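Local atomic coordinates of IclR family transcriptional regulator (Brucella abortus, PDB entry 5WHM), a protein that represses transcription as an IclR-type regulator, probably binding DNA through its helix-turn-helix domain and sensing a small effector through its GAF-like C-terminal domain. Residues C[158-163]-C[191-196]; C[203-208]-C[217-222]; C[125-130]-C[151-156]. All coordinates share one frame; numbering follows the deposited sequence.

Interaction 1. Residues C[158-163]-C[191-196]. With ACY (acetic acid), chain J.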
loop_
_atom_site.group_PDB
_atom_site.type_symbol
_atom_site.label_atom_id
_atom_site.label_comp_id
_atom_site.label_asym_id
_atom_site.label_seq_id
_atom_site.Cartn_x
_atom_site.Cartn_y
_atom_site.Cartn_z
ATOM N N VAL C 158 -19.988 0.859 6.805
ATOM C CA VAL C 158 -19.001 -0.195 7.027
ATOM C C VAL C 158 -18.535 -0.202 8.480
ATOM O O VAL C 158 -18.387 -1.272 9.079
ATOM C CB VAL C 158 -17.808 -0.072 6.059
ATOM C CG1 VAL C 158 -18.171 -0.679 4.725
ATOM C CG2 VAL C 158 -17.341 1.384 5.900
ATOM N N GLY C 159 -18.301 0.981 9.062
ATOM C CA GLY C 159 -17.872 1.042 10.460
ATOM C C GLY C 159 -18.925 0.538 11.429
ATOM O O GLY C 159 -18.607 -0.118 12.429
ATOM N N ARG C 160 -20.195 0.864 11.163
ATOM C CA ARG C 160 -21.290 0.436 12.025
ATOM C C ARG C 160 -21.439 -1.079 12.018
ATOM O O ARG C 160 -21.601 -1.708 13.071
ATOM C CB ARG C 160 -22.590 1.109 11.568
ATOM C CG ARG C 160 -22.619 2.594 11.924
ATOM C CD ARG C 160 -23.616 3.389 11.124
ATOM N NE ARG C 160 -23.759 4.739 11.657
ATOM C CZ ARG C 160 -24.683 5.609 11.258
ATOM N NH1 ARG C 160 -25.553 5.272 10.304
ATOM N NH2 ARG C 160 -24.734 6.810 11.814
ATOM N N ALA C 161 -21.394 -1.680 10.832
ATOM C CA ALA C 161 -21.496 -3.128 10.738
ATOM C C ALA C 161 -20.319 -3.786 11.437
ATOM O O ALA C 161 -20.471 -4.836 12.065
ATOM C CB ALA C 161 -21.535 -3.558 9.262
ATOM N N CYS C 162 -19.132 -3.182 11.324
ATOM C CA CYS C 162 -17.968 -3.722 12.021
ATOM C C CYS C 162 -18.198 -3.683 13.524
ATOM O O CYS C 162 -17.967 -4.677 14.224
ATOM C CB CYS C 162 -16.726 -2.928 11.649
ATOM S SG CYS C 162 -15.187 -3.596 12.393
ATOM N N LEU C 163 -18.690 -2.542 14.031
ATOM C CA LEU C 163 -18.938 -2.426 15.468
ATOM C C LEU C 163 -20.005 -3.402 15.926
ATOM O O LEU C 163 -19.921 -3.923 17.047
ATOM C CB LEU C 163 -19.342 -1.001 15.831
ATOM C CG LEU C 163 -18.192 0.008 15.869
ATOM C CD1 LEU C 163 -18.724 1.443 15.853
ATOM C CD2 LEU C 163 -17.251 -0.219 17.072
ATOM N N LYS C 191 -26.650 8.221 19.098
ATOM C CA LYS C 191 -27.994 7.939 18.604
ATOM C C LYS C 191 -27.946 7.269 17.236
ATOM O O LYS C 191 -28.615 6.253 17.006
ATOM C CB LYS C 191 -28.827 9.220 18.546
ATOM C CG LYS C 191 -30.298 8.975 18.149
ATOM C CD LYS C 191 -31.274 9.589 19.147
ATOM C CE LYS C 191 -31.844 10.907 18.638
ATOM N NZ LYS C 191 -32.710 11.577 19.648
ATOM N N GLY C 192 -27.155 7.823 16.310
ATOM C CA GLY C 192 -27.038 7.212 14.997
ATOM C C GLY C 192 -26.484 5.803 15.054
ATOM O O GLY C 192 -26.895 4.934 14.280
ATOM N N LEU C 193 -25.558 5.556 15.981
ATOM C CA LEU C 193 -24.990 4.225 16.147
ATOM C C LEU C 193 -26.011 3.254 16.737
ATOM O O LEU C 193 -26.120 2.109 16.279
ATOM C CB LEU C 193 -23.745 4.327 17.024
ATOM C CG LEU C 193 -22.799 3.147 17.111
ATOM C CD1 LEU C 193 -22.294 2.751 15.715
ATOM C CD2 LEU C 193 -21.665 3.547 18.016
ATOM N N ASP C 194 -26.770 3.693 17.747
ATOM C CA ASP C 194 -27.794 2.832 18.339
ATOM C C ASP C 194 -28.856 2.436 17.323
ATOM O O ASP C 194 -29.370 1.313 17.365
ATOM C CB ASP C 194 -28.451 3.522 19.539
ATOM C CG ASP C 194 -27.639 3.381 20.819
ATOM O OD1 ASP C 194 -26.748 2.501 20.867
ATOM O OD2 ASP C 194 -27.904 4.141 21.785
ATOM N N ARG C 195 -29.219 3.351 16.419
ATOM C CA ARG C 195 -30.099 2.977 15.313
ATOM C C ARG C 195 -29.495 1.859 14.477
ATOM O O ARG C 195 -30.191 0.906 14.104
ATOM C CB ARG C 195 -30.398 4.188 14.429
ATOM C CG ARG C 195 -31.651 4.943 14.803
ATOM C CD ARG C 195 -32.018 5.956 13.723
ATOM N NE ARG C 195 -30.910 6.872 13.462
ATOM C CZ ARG C 195 -30.725 8.016 14.112
ATOM N NH1 ARG C 195 -31.587 8.382 15.057
ATOM N NH2 ARG C 195 -29.687 8.795 13.822
ATOM N N ALA C 196 -28.194 1.966 14.159
ATOM C CA ALA C 196 -27.546 0.966 13.319
ATOM C C ALA C 196 -27.462 -0.374 14.037
ATOM O O ALA C 196 -27.748 -1.428 13.449
ATOM C CB ALA C 196 -26.149 1.449 12.901
HETATM C C ACY J . -20.483 3.879 3.950
HETATM O O ACY J . -20.242 2.675 4.225
HETATM O OXT ACY J . -21.251 4.622 4.622
HETATM C CH3 ACY J . -19.806 4.475 2.746
#

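Interaction 2. Residues C[203-208]-C[217-222]. With ACY (acetic acid), chain J.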
loop_
_atom_site.group_PDB
_atom_site.type_symbol
_atom_site.label_atom_id
_atom_site.label_comp_id
_atom_site.label_asym_id
_atom_site.label_seq_id
_atom_site.Cartn_x
_atom_site.Cartn_y
_atom_site.Cartn_z
ATOM N N TYR C 203 -32.556 -6.783 11.296
ATOM C CA TYR C 203 -32.521 -7.029 9.858
ATOM C C TYR C 203 -31.191 -7.578 9.334
ATOM O O TYR C 203 -31.146 -8.034 8.184
ATOM C CB TYR C 203 -32.831 -5.727 9.096
ATOM C CG TYR C 203 -34.252 -5.182 9.294
ATOM C CD1 TYR C 203 -35.313 -6.039 9.514
ATOM C CD2 TYR C 203 -34.519 -3.814 9.219
ATOM C CE1 TYR C 203 -36.636 -5.558 9.668
ATOM C CE2 TYR C 203 -35.834 -3.315 9.379
ATOM C CZ TYR C 203 -36.879 -4.196 9.596
ATOM O OH TYR C 203 -38.182 -3.722 9.758
ATOM N N GLY C 204 -30.101 -7.510 10.100
ATOM C CA GLY C 204 -28.854 -8.099 9.628
ATOM C C GLY C 204 -27.954 -7.208 8.792
ATOM O O GLY C 204 -26.927 -7.694 8.278
ATOM N N TYR C 205 -28.279 -5.929 8.646
ATOM C CA TYR C 205 -27.375 -4.988 8.004
ATOM C C TYR C 205 -27.314 -3.721 8.838
ATOM O O TYR C 205 -28.106 -3.526 9.781
ATOM C CB TYR C 205 -27.843 -4.666 6.573
ATOM C CG TYR C 205 -29.281 -4.151 6.540
ATOM C CD1 TYR C 205 -29.601 -2.871 6.982
ATOM C CD2 TYR C 205 -30.304 -4.948 6.066
ATOM C CE1 TYR C 205 -30.980 -2.406 6.979
ATOM C CE2 TYR C 205 -31.638 -4.498 6.042
ATOM C CZ TYR C 205 -31.950 -3.230 6.482
ATOM O OH TYR C 205 -33.263 -2.800 6.447
ATOM N N CYS C 206 -26.398 -2.829 8.448
ATOM C CA CYS C 206 -26.317 -1.469 8.965
ATOM C C CYS C 206 -26.421 -0.490 7.807
ATOM O O CYS C 206 -25.823 -0.710 6.758
ATOM C CB CYS C 206 -24.980 -1.211 9.715
ATOM S SG CYS C 206 -24.927 -2.020 11.336
ATOM N N LEU C 207 -27.132 0.612 8.021
ATOM C CA LEU C 207 -27.235 1.693 7.050
ATOM C C LEU C 207 -26.409 2.898 7.472
ATOM O O LEU C 207 -26.146 3.133 8.661
ATOM C CB LEU C 207 -28.690 2.163 6.889
ATOM C CG LEU C 207 -29.733 1.106 6.558
ATOM C CD1 LEU C 207 -31.201 1.616 6.676
ATOM C CD2 LEU C 207 -29.442 0.629 5.149
ATOM N N SER C 208 -26.046 3.698 6.471
ATOM C CA SER C 208 -25.645 5.088 6.689
ATOM C C SER C 208 -26.367 5.921 5.640
ATOM O O SER C 208 -25.907 6.015 4.500
ATOM C CB SER C 208 -24.139 5.279 6.592
ATOM O OG SER C 208 -23.852 6.654 6.798
ATOM N N ASN C 217 -25.690 7.384 0.357
ATOM C CA ASN C 217 -26.355 6.380 1.179
ATOM C C ASN C 217 -25.697 5.030 0.937
ATOM O O ASN C 217 -25.232 4.745 -0.169
ATOM C CB ASN C 217 -27.827 6.244 0.860
ATOM C CG ASN C 217 -28.603 7.507 1.119
ATOM O OD1 ASN C 217 -28.153 8.402 1.828
ATOM N ND2 ASN C 217 -29.799 7.575 0.558
ATOM N N SER C 218 -25.713 4.181 1.961
ATOM C CA SER C 218 -25.006 2.923 1.849
ATOM C C SER C 218 -25.514 1.952 2.903
ATOM O O SER C 218 -26.096 2.356 3.924
ATOM C CB SER C 218 -23.488 3.182 1.994
ATOM O OG SER C 218 -22.800 2.022 2.393
ATOM N N VAL C 219 -25.351 0.665 2.613
ATOM C CA VAL C 219 -25.768 -0.406 3.520
ATOM C C VAL C 219 -24.584 -1.349 3.621
ATOM O O VAL C 219 -23.856 -1.528 2.645
ATOM C CB VAL C 219 -27.022 -1.151 3.004
ATOM C CG1 VAL C 219 -26.785 -1.735 1.609
ATOM C CG2 VAL C 219 -27.491 -2.252 3.977
ATOM N N ALA C 220 -24.379 -1.949 4.792
ATOM C CA ALA C 220 -23.208 -2.809 4.977
ATOM C C ALA C 220 -23.583 -4.038 5.786
ATOM O O ALA C 220 -24.513 -4.005 6.613
ATOM C CB ALA C 220 -22.044 -2.069 5.679
ATOM N N VAL C 221 -22.861 -5.124 5.528
ATOM C CA VAL C 221 -23.106 -6.416 6.175
ATOM C C VAL C 221 -21.762 -6.997 6.589
ATOM O O VAL C 221 -20.862 -7.121 5.737
ATOM C CB VAL C 221 -23.837 -7.391 5.241
ATOM C CG1 VAL C 221 -23.865 -8.795 5.836
ATOM C CG2 VAL C 221 -25.271 -6.902 4.950
ATOM N N PRO C 222 -21.565 -7.370 7.849
ATOM C CA PRO C 222 -20.260 -7.889 8.270
ATOM C C PRO C 222 -20.173 -9.401 8.089
ATOM O O PRO C 222 -21.174 -10.103 7.949
ATOM C CB PRO C 222 -20.210 -7.506 9.755
ATOM C CG PRO C 222 -21.691 -7.672 10.196
ATOM C CD PRO C 222 -22.528 -7.313 8.970
HETATM C C ACY J . -20.483 3.879 3.950
HETATM O O ACY J . -20.242 2.675 4.225
HETATM O OXT ACY J . -21.251 4.622 4.622
HETATM C CH3 ACY J . -19.806 4.475 2.746
#

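Interaction 3. Residues C[125-130]-C[151-156]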
loop_
_atom_site.group_PDB
_atom_site.type_symbol
_atom_site.label_atom_id
_atom_site.label_comp_id
_atom_site.label_asym_id
_atom_site.label_seq_id
_atom_site.Cartn_x
_atom_site.Cartn_y
_atom_site.Cartn_z
ATOM N N ASP C 125 -8.856 -0.740 10.895
ATOM C CA ASP C 125 -7.532 -0.414 11.449
ATOM C C ASP C 125 -7.721 0.771 12.394
ATOM O O ASP C 125 -8.060 1.875 11.946
ATOM C CB ASP C 125 -6.485 -0.100 10.350
ATOM C CG ASP C 125 -5.115 0.381 10.947
ATOM O OD1 ASP C 125 -4.784 1.588 10.883
ATOM O OD2 ASP C 125 -4.372 -0.458 11.511
ATOM N N ARG C 126 -7.541 0.519 13.697
ATOM C CA ARG C 126 -7.759 1.463 14.796
ATOM C C ARG C 126 -9.180 2.006 14.752
ATOM O O ARG C 126 -10.125 1.247 14.980
ATOM C CB ARG C 126 -6.736 2.607 14.795
ATOM C CG ARG C 126 -5.366 2.144 15.221
ATOM C CD ARG C 126 -4.497 3.296 15.677
ATOM N NE ARG C 126 -3.135 2.825 15.802
ATOM C CZ ARG C 126 -2.115 3.579 16.179
ATOM N NH1 ARG C 126 -2.290 4.868 16.466
ATOM N NH2 ARG C 126 -0.923 3.031 16.259
ATOM N N LEU C 127 -9.349 3.295 14.450
ATOM C CA LEU C 127 -10.683 3.900 14.429
ATOM C C LEU C 127 -11.177 4.182 13.008
ATOM O O LEU C 127 -12.045 5.042 12.814
ATOM C CB LEU C 127 -10.693 5.179 15.276
ATOM C CG LEU C 127 -10.277 5.019 16.751
ATOM C CD1 LEU C 127 -10.027 6.366 17.458
ATOM C CD2 LEU C 127 -11.312 4.207 17.523
ATOM N N SER C 128 -10.650 3.466 12.005
ATOM C CA SER C 128 -11.059 3.626 10.617
ATOM C C SER C 128 -11.328 2.263 9.978
ATOM O O SER C 128 -10.860 1.225 10.451
ATOM C CB SER C 128 -9.982 4.377 9.799
ATOM O OG SER C 128 -9.783 5.703 10.284
HETATM N N MSE C 129 -12.115 2.283 8.907
HETATM C CA MSE C 129 -12.314 1.135 8.019
HETATM C C MSE C 129 -11.435 1.350 6.800
HETATM O O MSE C 129 -11.417 2.439 6.241
HETATM C CB MSE C 129 -13.801 1.003 7.609
HETATM C CG MSE C 129 -14.768 0.731 8.787
HETATM SE SE MSE C 129 -14.260 -0.807 9.899
HETATM C CE MSE C 129 -14.562 -2.214 8.593
ATOM N N VAL C 130 -10.666 0.331 6.412
ATOM C CA VAL C 130 -9.745 0.397 5.284
ATOM C C VAL C 130 -10.335 -0.431 4.146
ATOM O O VAL C 130 -10.598 -1.622 4.319
ATOM C CB VAL C 130 -8.356 -0.153 5.677
ATOM C CG1 VAL C 130 -7.374 0.001 4.521
ATOM C CG2 VAL C 130 -7.846 0.551 6.954
ATOM N N LEU C 151 -12.457 5.103 5.849
ATOM C CA LEU C 151 -13.673 5.769 6.297
ATOM C C LEU C 151 -13.693 5.775 7.814
ATOM O O LEU C 151 -13.291 4.791 8.438
ATOM C CB LEU C 151 -14.938 5.053 5.796
ATOM C CG LEU C 151 -15.224 5.185 4.301
ATOM C CD1 LEU C 151 -15.956 3.988 3.749
ATOM C CD2 LEU C 151 -16.086 6.379 4.112
ATOM N N PRO C 152 -14.210 6.840 8.430
ATOM C CA PRO C 152 -14.370 6.833 9.890
ATOM C C PRO C 152 -15.340 5.746 10.332
ATOM O O PRO C 152 -16.272 5.372 9.615
ATOM C CB PRO C 152 -14.920 8.236 10.201
ATOM C CG PRO C 152 -15.624 8.649 8.914
ATOM C CD PRO C 152 -14.752 8.064 7.812
ATOM N N LEU C 153 -15.131 5.275 11.558
ATOM C CA LEU C 153 -15.889 4.153 12.097
ATOM C C LEU C 153 -17.360 4.506 12.323
ATOM O O LEU C 153 -18.256 3.788 11.872
ATOM C CB LEU C 153 -15.233 3.699 13.405
ATOM C CG LEU C 153 -15.060 2.215 13.710
ATOM C CD1 LEU C 153 -14.438 1.546 12.530
ATOM C CD2 LEU C 153 -14.216 2.005 14.983
ATOM N N ALA C 154 -17.635 5.605 13.025
ATOM C CA ALA C 154 -18.941 5.755 13.659
ATOM C C ALA C 154 -20.067 6.166 12.709
ATOM O O ALA C 154 -21.237 5.873 13.001
ATOM C CB ALA C 154 -18.846 6.759 14.810
ATOM N N GLY C 155 -19.763 6.833 11.599
ATOM C CA GLY C 155 -20.818 7.364 10.752
ATOM C C GLY C 155 -21.002 6.635 9.432
ATOM O O GLY C 155 -21.959 6.916 8.699
ATOM N N SER C 156 -20.099 5.706 9.118
ATOM C CA SER C 156 -20.166 4.949 7.879
ATOM C C SER C 156 -20.923 3.645 8.084
ATOM O O SER C 156 -20.868 3.037 9.148
ATOM C CB SER C 156 -18.769 4.627 7.332
ATOM O OG SER C 156 -18.017 3.839 8.251
#

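Interaction 1. Residues C[158-163]-C[191-196]
Apolar packing carries most of this contact between helices 157-165 and 186-203. The two short segments cross at -64°, with axes 10.0 Å apart. Arg160 spans the gap. Its CG lies anti to the carbonyl carbon, and the chain runs extended from CG to NE, so the methylenes slide past Leu193 in the opposite direction. Arg160 CD rests on Ala196 CB at 3.7 Å. Arg160 CG meets Leu193 CD1 at 3.8 Å. The same methyl, Leu193 CD1, also touches Leu163 CD1 at 3.8 Å, the two leucines crossing at about a right angle.

The polar part has no hydrogen bond between the helices. Gly192 O sits over one face of the Arg160 guanidinium, 3.7 Å above its plane. The guanidinium is bound elsewhere: NH1 to Leu207 O, NE to Ala154 O, and NH2 to Glu211 in a salt bridge. These partners probably fix its rotation. At the start of helix 157-165, Val158 N donates to O of the bound acetic acid at 3.2 Å.

Helix 168-181 packs on Leu163 and Leu193. Strand 206-209 meets Arg160 and Ala196, while Val158, Ala161 and Cys162 rest on strand 229-238.

Interaction 2. Residues C[203-208]-C[217-222]
A beta hairpin formed by strands 206-209 and 216-225 holds this contact, at the edge of the six-stranded antiparallel sheet of the C-terminal domain. Gly204, with positive phi (88°), ends the preceding helix and leads the chain into the edge strand.

Cys206 and Ala220 form an antiparallel hydrogen-bonded pair. Cys206 N donates to Ala220 O at 2.9 Å, nearly straight at 168° and in the carbonyl plane. The return bond, Ala220 N to Cys206 O, is shorter at 2.7 Å and lies nearly along the C=O axis. Ser208 and Ser218 form the next hydrogen-bonded pair. Ser208 N reaches Ser218 O at 2.9 Å from above the carbonyl plane, but the return bond from Ser218 N is weak. Leu207 and Val219 face each other between them as a non-hydrogen-bonded pair.

Leu207 and Val219 share one face. Val219 CG2, anti to the backbone N, meets Leu207 CD2 at 3.7 Å and Tyr205 CB at 3.6 Å. Tyr205 crosses Val219 obliquely: its chi1 of 55° swings the ring so that CG and CD1 also lie near Val219 CG2. Tyr205 CB also meets Val221 CG2 at 3.8 Å. Helix 244-265 packs against Tyr205, Leu207 and Val221.

Cys206, Ser208, Ser218 and Ala220 point to the other face. Helices 157-165 and 186-203 cover it, with Cys206 against Arg160, Ala196 and Phe200. Ser218 OG lies 3.2 Å from O of the acetic acid, at best a weak bond; it is hydrogen-bonded to Ser157 OG. Ser208 CB is 3.6 Å from OXT of the same molecule, and Ser208 OG bonds Gly155 O. Helices on both faces of an antiparallel sheet fit the GAF-like fold of IclR C-terminal domains, whose pocket binds effectors in relatives.

Interaction 3. Residues C[125-130]-C[151-156]
Antiparallel strand pairing joins strand 150-152, at one edge of the six-stranded sheet, to the start of strand 128-135 in the GAF-like domain. A type II' beta turn from Asp125 to Ser128 precedes the pairing and links strand 128-135 to strand 118-125.

Met129 and Leu151 form the hydrogen-bonded pair. Met129 N donates to Leu151 O at 2.8 Å, almost straight at 172°. Leu151 N returns a bond to Met129 O at 2.9 Å. Both donors lie in the plane of the accepting carbonyl. Ser128 and Pro152 form the neighbouring non-hydrogen-bonded pair. Beyond it, Leu153 N makes only a weak bond to Leu127 O as the chain leaves the sheet.

Leu153 supplies most of the side-chain packing. Leu153 CD1 touches Met129 SE at 3.5 Å; Met129 is a selenomethionine. The Met129 chain is folded at chi2 (-53°) and chi3 rather than extended, so both CG and SE lie against Leu153 CD1. The two side chains cross at about a right angle. The other methyl, Leu153 CD2, meets Leu127 CD2 more loosely at 4.4 Å. Helix 168-181 packs on Leu127 and Leu153 through Ile174. The turn also reaches the dimer partner: Asp125 OD1 forms salt bridges with Arg34 of its own chain and with Arg89 of the second subunit.

After strand 150-152 the chain curls into helix 157-165, with Ser156 as its N-cap. Ser156 OG bonds Gly159 N and donates back to Pro152 O at 2.7 Å, nearly along the C=O axis.

In the fold
Interactions 2 and 3 lie at opposite edges of one sheet, with centres about 14 Å apart. Helix 157-165 and the loop before it (residues 153-156) bridge them. Arg160 links all three contacts: its NH1 reaches Leu207 O of interaction 2 at 2.8 Å, and its NE reaches Ala154 O of interaction 3 at 3.1 Å. Ser208 OG bonds Gly155 O at 2.7 Å, which joins the strand 206-209 edge to the loop that follows strand 150-152. The side chain of Leu151 comes within about 4 Å of the acetic acid met in interactions 1 and 2, so all three contacts border it. Ser157 OG and Asn234 ND2 also hold this molecule. It probably came from crystallisation, but its position is consistent with an effector pocket.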